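Local coordinates for protein putative isomerase (Streptomyces coelicolor A3, PDB 2OQH) that probably acts as a glucarate dehydratase or related acid-sugar enzyme of the enolase superfamily, joining a capping domain to a TIM barrel, at residues Pro72-Val85 and Ile97-Ala111. Sequence-based numbering, arbitrary orientation.
Sequences PFALEAFHRKQHMV and IAAVDVACWDAMGKA
One face of the Phe73 ring is covered by Met108, a selenomethionine whose CG stands 3.6 Å from the ring centroid in a CH-pi contact; its SE atom lies obliquely, 4.6 Å from the same centroid, in a Met-aromatic contact. Although Phe73 CB points away from segment 97-111, chi1 of -77° brings the ring back over Met108. Phe78 CD2 lies over the centre of one face of the His79 imidazole, 4.3 Å above its plane, and Asp101 meets the ring at its edge: His79 NE2 donates to Asp101 OD1 over 2.7 Å (N-H...O 159°). OD1 lies nearly in the imidazole plane but receives the proton on its anti side, 31° out of the carboxylate plane. Asp101 OD2 accepts from the backbone N of Ile277, and engaging both oxygens probably fixes the group's rotation. Helix 75-81 and segment 97-111 of helix 85-112 run nearly antiparallel, their local axes 11.3 Å apart at closest approach, in the N-terminal capping domain of the enolase superfamily; the bond to Ile277 ties helix 85-112 to the barrel domain. Between the Phe73-Met108 contact and the His79-Asp101 bond, Leu75 enters as a knob among Asp101, Cys104, Trp105 and Met108, with CD2 3.8 Å from Cys104 CB. Phe78 CZ reaches Val100 CG1 at 3.7 Å, and Ile97, which also touches Met63 of helix 54-63, sets CG2 obliquely against the His79 ring and CD1 against Gln82 and Val85.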
# COMPACT_ATOMS: atom_id res chain seq x y z
N PRO A 72 -15.93 -18.96 -4.87
CA PRO A 72 -14.99 -17.89 -4.49
C PRO A 72 -13.55 -18.40 -4.59
O PRO A 72 -12.60 -17.62 -4.62
CB PRO A 72 -15.41 -17.56 -3.05
CG PRO A 72 -16.01 -18.85 -2.56
CD PRO A 72 -16.81 -19.32 -3.75
N PHE A 73 -13.42 -19.72 -4.66
CA PHE A 73 -12.12 -20.38 -4.77
C PHE A 73 -11.54 -20.32 -6.18
O PHE A 73 -10.35 -20.60 -6.38
CB PHE A 73 -12.26 -21.84 -4.36
CG PHE A 73 -12.35 -22.06 -2.88
CD1 PHE A 73 -11.19 -22.21 -2.12
CD2 PHE A 73 -13.59 -22.13 -2.24
CE1 PHE A 73 -11.26 -22.42 -0.74
CE2 PHE A 73 -13.67 -22.35 -0.86
CZ PHE A 73 -12.51 -22.49 -0.11
N ALA A 74 -12.37 -19.98 -7.16
CA ALA A 74 -11.91 -19.93 -8.54
C ALA A 74 -11.33 -18.58 -8.94
O ALA A 74 -11.79 -17.95 -9.89
CB ALA A 74 -13.07 -20.30 -9.47
N LEU A 75 -10.29 -18.15 -8.23
CA LEU A 75 -9.65 -16.87 -8.51
C LEU A 75 -8.90 -16.82 -9.84
O LEU A 75 -8.97 -15.83 -10.55
CB LEU A 75 -8.70 -16.49 -7.36
CG LEU A 75 -9.40 -16.05 -6.07
CD1 LEU A 75 -8.39 -15.73 -4.99
CD2 LEU A 75 -10.27 -14.83 -6.36
N GLU A 76 -8.19 -17.90 -10.17
CA GLU A 76 -7.44 -17.96 -11.43
C GLU A 76 -8.41 -17.74 -12.58
O GLU A 76 -8.12 -16.98 -13.49
CB GLU A 76 -6.74 -19.32 -11.58
CG GLU A 76 -5.57 -19.54 -10.63
CD GLU A 76 -4.24 -19.00 -11.16
OE1 GLU A 76 -4.24 -18.30 -12.20
OE2 GLU A 76 -3.20 -19.27 -10.54
N ALA A 77 -9.56 -18.41 -12.53
CA ALA A 77 -10.56 -18.27 -13.58
C ALA A 77 -11.11 -16.85 -13.63
O ALA A 77 -11.31 -16.28 -14.71
CB ALA A 77 -11.70 -19.26 -13.35
N PHE A 78 -11.34 -16.27 -12.45
CA PHE A 78 -11.85 -14.91 -12.36
C PHE A 78 -10.91 -13.87 -12.97
O PHE A 78 -11.32 -13.05 -13.79
CB PHE A 78 -12.10 -14.55 -10.89
CG PHE A 78 -12.38 -13.09 -10.68
CD1 PHE A 78 -13.47 -12.49 -11.30
CD2 PHE A 78 -11.55 -12.32 -9.88
CE1 PHE A 78 -13.73 -11.12 -11.13
CE2 PHE A 78 -11.80 -10.95 -9.70
CZ PHE A 78 -12.89 -10.36 -10.33
N HIS A 79 -9.65 -13.90 -12.56
CA HIS A 79 -8.67 -12.95 -13.08
C HIS A 79 -8.53 -13.07 -14.59
O HIS A 79 -8.50 -12.07 -15.29
CB HIS A 79 -7.32 -13.15 -12.40
CG HIS A 79 -7.27 -12.61 -11.01
ND1 HIS A 79 -7.29 -11.26 -10.73
CD2 HIS A 79 -7.25 -13.24 -9.81
CE1 HIS A 79 -7.29 -11.08 -9.42
NE2 HIS A 79 -7.27 -12.27 -8.84
N ARG A 80 -8.44 -14.30 -15.10
CA ARG A 80 -8.30 -14.48 -16.54
C ARG A 80 -9.52 -13.88 -17.23
O ARG A 80 -9.41 -13.20 -18.25
CB ARG A 80 -8.15 -15.96 -16.88
CG ARG A 80 -6.84 -16.60 -16.39
CD ARG A 80 -5.59 -16.12 -17.15
NE ARG A 80 -5.60 -16.59 -18.53
CZ ARG A 80 -4.65 -16.33 -19.43
NH1 ARG A 80 -3.59 -15.58 -19.11
NH2 ARG A 80 -4.77 -16.80 -20.67
N LYS A 81 -10.70 -14.10 -16.66
CA LYS A 81 -11.92 -13.57 -17.24
C LYS A 81 -11.92 -12.03 -17.32
O LYS A 81 -12.50 -11.45 -18.25
CB LYS A 81 -13.12 -14.06 -16.42
CG LYS A 81 -14.46 -13.79 -17.07
CD LYS A 81 -15.58 -14.54 -16.35
CE LYS A 81 -16.90 -14.33 -17.06
NZ LYS A 81 -16.82 -14.70 -18.51
N GLN A 82 -11.27 -11.37 -16.37
CA GLN A 82 -11.25 -9.91 -16.35
C GLN A 82 -9.90 -9.31 -16.76
O GLN A 82 -9.62 -8.15 -16.45
CB GLN A 82 -11.58 -9.40 -14.94
CG GLN A 82 -12.81 -10.04 -14.29
CD GLN A 82 -14.08 -9.79 -15.07
OE1 GLN A 82 -14.25 -8.74 -15.70
NE2 GLN A 82 -14.99 -10.75 -15.04
N HIS A 83 -9.08 -10.07 -17.47
CA HIS A 83 -7.76 -9.59 -17.85
C HIS A 83 -7.71 -8.33 -18.70
O HIS A 83 -6.71 -7.62 -18.69
CB HIS A 83 -6.95 -10.69 -18.55
CG HIS A 83 -7.32 -10.92 -19.98
ND1 HIS A 83 -8.53 -11.44 -20.37
CD2 HIS A 83 -6.60 -10.74 -21.12
CE1 HIS A 83 -8.55 -11.58 -21.69
NE2 HIS A 83 -7.39 -11.16 -22.16
N MSE A 84 -8.77 -8.03 -19.45
CA MSE A 84 -8.72 -6.83 -20.27
C MSE A 84 -9.25 -5.61 -19.53
O MSE A 84 -9.10 -4.48 -20.01
CB MSE A 84 -9.45 -7.05 -21.59
CG MSE A 84 -8.71 -7.96 -22.57
SE MSE A 84 -6.93 -7.32 -23.07
CE MSE A 84 -7.50 -6.00 -24.37
N VAL A 85 -9.85 -5.82 -18.36
CA VAL A 85 -10.38 -4.71 -17.58
C VAL A 85 -9.28 -3.68 -17.26
O VAL A 85 -9.49 -2.48 -17.44
CB VAL A 85 -11.03 -5.21 -16.27
CG1 VAL A 85 -11.39 -4.04 -15.37
CG2 VAL A 85 -12.28 -6.01 -16.60
N ILE A 97 -10.82 -4.97 -9.32
CA ILE A 97 -10.55 -6.40 -9.29
C ILE A 97 -10.03 -6.82 -7.92
O ILE A 97 -10.47 -7.82 -7.35
CB ILE A 97 -9.53 -6.78 -10.39
CG1 ILE A 97 -10.19 -6.64 -11.77
CG2 ILE A 97 -8.99 -8.19 -10.15
CD1 ILE A 97 -9.27 -6.87 -12.94
N ALA A 98 -9.10 -6.04 -7.37
CA ALA A 98 -8.52 -6.35 -6.06
C ALA A 98 -9.57 -6.46 -4.95
O ALA A 98 -9.50 -7.35 -4.10
CB ALA A 98 -7.47 -5.30 -5.68
N ALA A 99 -10.55 -5.56 -4.95
CA ALA A 99 -11.62 -5.56 -3.95
C ALA A 99 -12.35 -6.91 -3.97
O ALA A 99 -12.60 -7.50 -2.92
CB ALA A 99 -12.61 -4.44 -4.24
N VAL A 100 -12.68 -7.38 -5.16
CA VAL A 100 -13.36 -8.66 -5.33
C VAL A 100 -12.43 -9.80 -4.93
O VAL A 100 -12.85 -10.78 -4.33
CB VAL A 100 -13.82 -8.86 -6.79
CG1 VAL A 100 -14.49 -10.22 -6.96
CG2 VAL A 100 -14.78 -7.74 -7.18
N ASP A 101 -11.15 -9.65 -5.29
CA ASP A 101 -10.15 -10.66 -4.98
C ASP A 101 -10.07 -10.86 -3.47
O ASP A 101 -10.11 -11.99 -2.99
CB ASP A 101 -8.78 -10.22 -5.50
CG ASP A 101 -7.70 -11.27 -5.28
OD1 ASP A 101 -7.54 -12.16 -6.14
OD2 ASP A 101 -7.02 -11.21 -4.24
N VAL A 102 -9.96 -9.75 -2.74
CA VAL A 102 -9.87 -9.80 -1.29
C VAL A 102 -11.13 -10.40 -0.66
O VAL A 102 -11.05 -11.22 0.24
CB VAL A 102 -9.65 -8.38 -0.72
CG1 VAL A 102 -9.64 -8.42 0.81
CG2 VAL A 102 -8.32 -7.83 -1.23
N ALA A 103 -12.30 -9.99 -1.15
CA ALA A 103 -13.55 -10.52 -0.62
C ALA A 103 -13.60 -12.03 -0.77
O ALA A 103 -14.07 -12.73 0.12
CB ALA A 103 -14.74 -9.88 -1.33
N CYS A 104 -13.11 -12.54 -1.90
CA CYS A 104 -13.11 -13.99 -2.12
C CYS A 104 -12.15 -14.71 -1.15
O CYS A 104 -12.46 -15.79 -0.66
CB CYS A 104 -12.73 -14.31 -3.57
SG CYS A 104 -14.00 -13.91 -4.77
N TRP A 105 -10.99 -14.11 -0.89
CA TRP A 105 -10.04 -14.70 0.04
C TRP A 105 -10.65 -14.74 1.43
O TRP A 105 -10.50 -15.71 2.17
CB TRP A 105 -8.74 -13.89 0.07
CG TRP A 105 -7.75 -14.28 -1.00
CD1 TRP A 105 -7.55 -13.66 -2.19
CD2 TRP A 105 -6.84 -15.39 -0.95
NE1 TRP A 105 -6.56 -14.31 -2.90
CE2 TRP A 105 -6.11 -15.37 -2.16
CE3 TRP A 105 -6.57 -16.39 -0.01
CZ2 TRP A 105 -5.13 -16.33 -2.45
CZ3 TRP A 105 -5.60 -17.34 -0.29
CH2 TRP A 105 -4.88 -17.30 -1.51
N ASP A 106 -11.33 -13.66 1.80
CA ASP A 106 -11.97 -13.57 3.10
C ASP A 106 -13.01 -14.69 3.20
O ASP A 106 -13.07 -15.41 4.20
CB ASP A 106 -12.62 -12.19 3.25
CG ASP A 106 -13.19 -11.95 4.64
OD1 ASP A 106 -12.56 -12.36 5.64
OD2 ASP A 106 -14.27 -11.32 4.72
N ALA A 107 -13.80 -14.86 2.15
CA ALA A 107 -14.82 -15.91 2.10
C ALA A 107 -14.19 -17.30 2.17
O ALA A 107 -14.73 -18.20 2.80
CB ALA A 107 -15.66 -15.77 0.83
N MSE A 108 -13.04 -17.46 1.51
CA MSE A 108 -12.33 -18.74 1.50
C MSE A 108 -11.84 -19.11 2.89
O MSE A 108 -11.93 -20.27 3.30
CB MSE A 108 -11.12 -18.66 0.54
CG MSE A 108 -11.46 -18.82 -0.94
SE MSE A 108 -9.88 -18.49 -2.05
CE MSE A 108 -10.46 -16.86 -2.88
N GLY A 109 -11.31 -18.13 3.61
CA GLY A 109 -10.83 -18.38 4.96
C GLY A 109 -11.98 -18.77 5.86
O GLY A 109 -11.85 -19.66 6.71
N LYS A 110 -13.11 -18.10 5.69
CA LYS A 110 -14.29 -18.39 6.49
C LYS A 110 -14.83 -19.77 6.13
O LYS A 110 -15.18 -20.55 7.02
CB LYS A 110 -15.36 -17.31 6.26
CG LYS A 110 -14.93 -15.95 6.79
CD LYS A 110 -15.96 -14.87 6.54
CE LYS A 110 -15.49 -13.56 7.17
NZ LYS A 110 -16.45 -12.44 6.97
N ALA A 111 -14.87 -20.09 4.84
CA ALA A 111 -15.37 -21.39 4.42
C ALA A 111 -14.44 -22.52 4.91
O ALA A 111 -14.88 -23.65 5.10
CB ALA A 111 -15.51 -21.44 2.90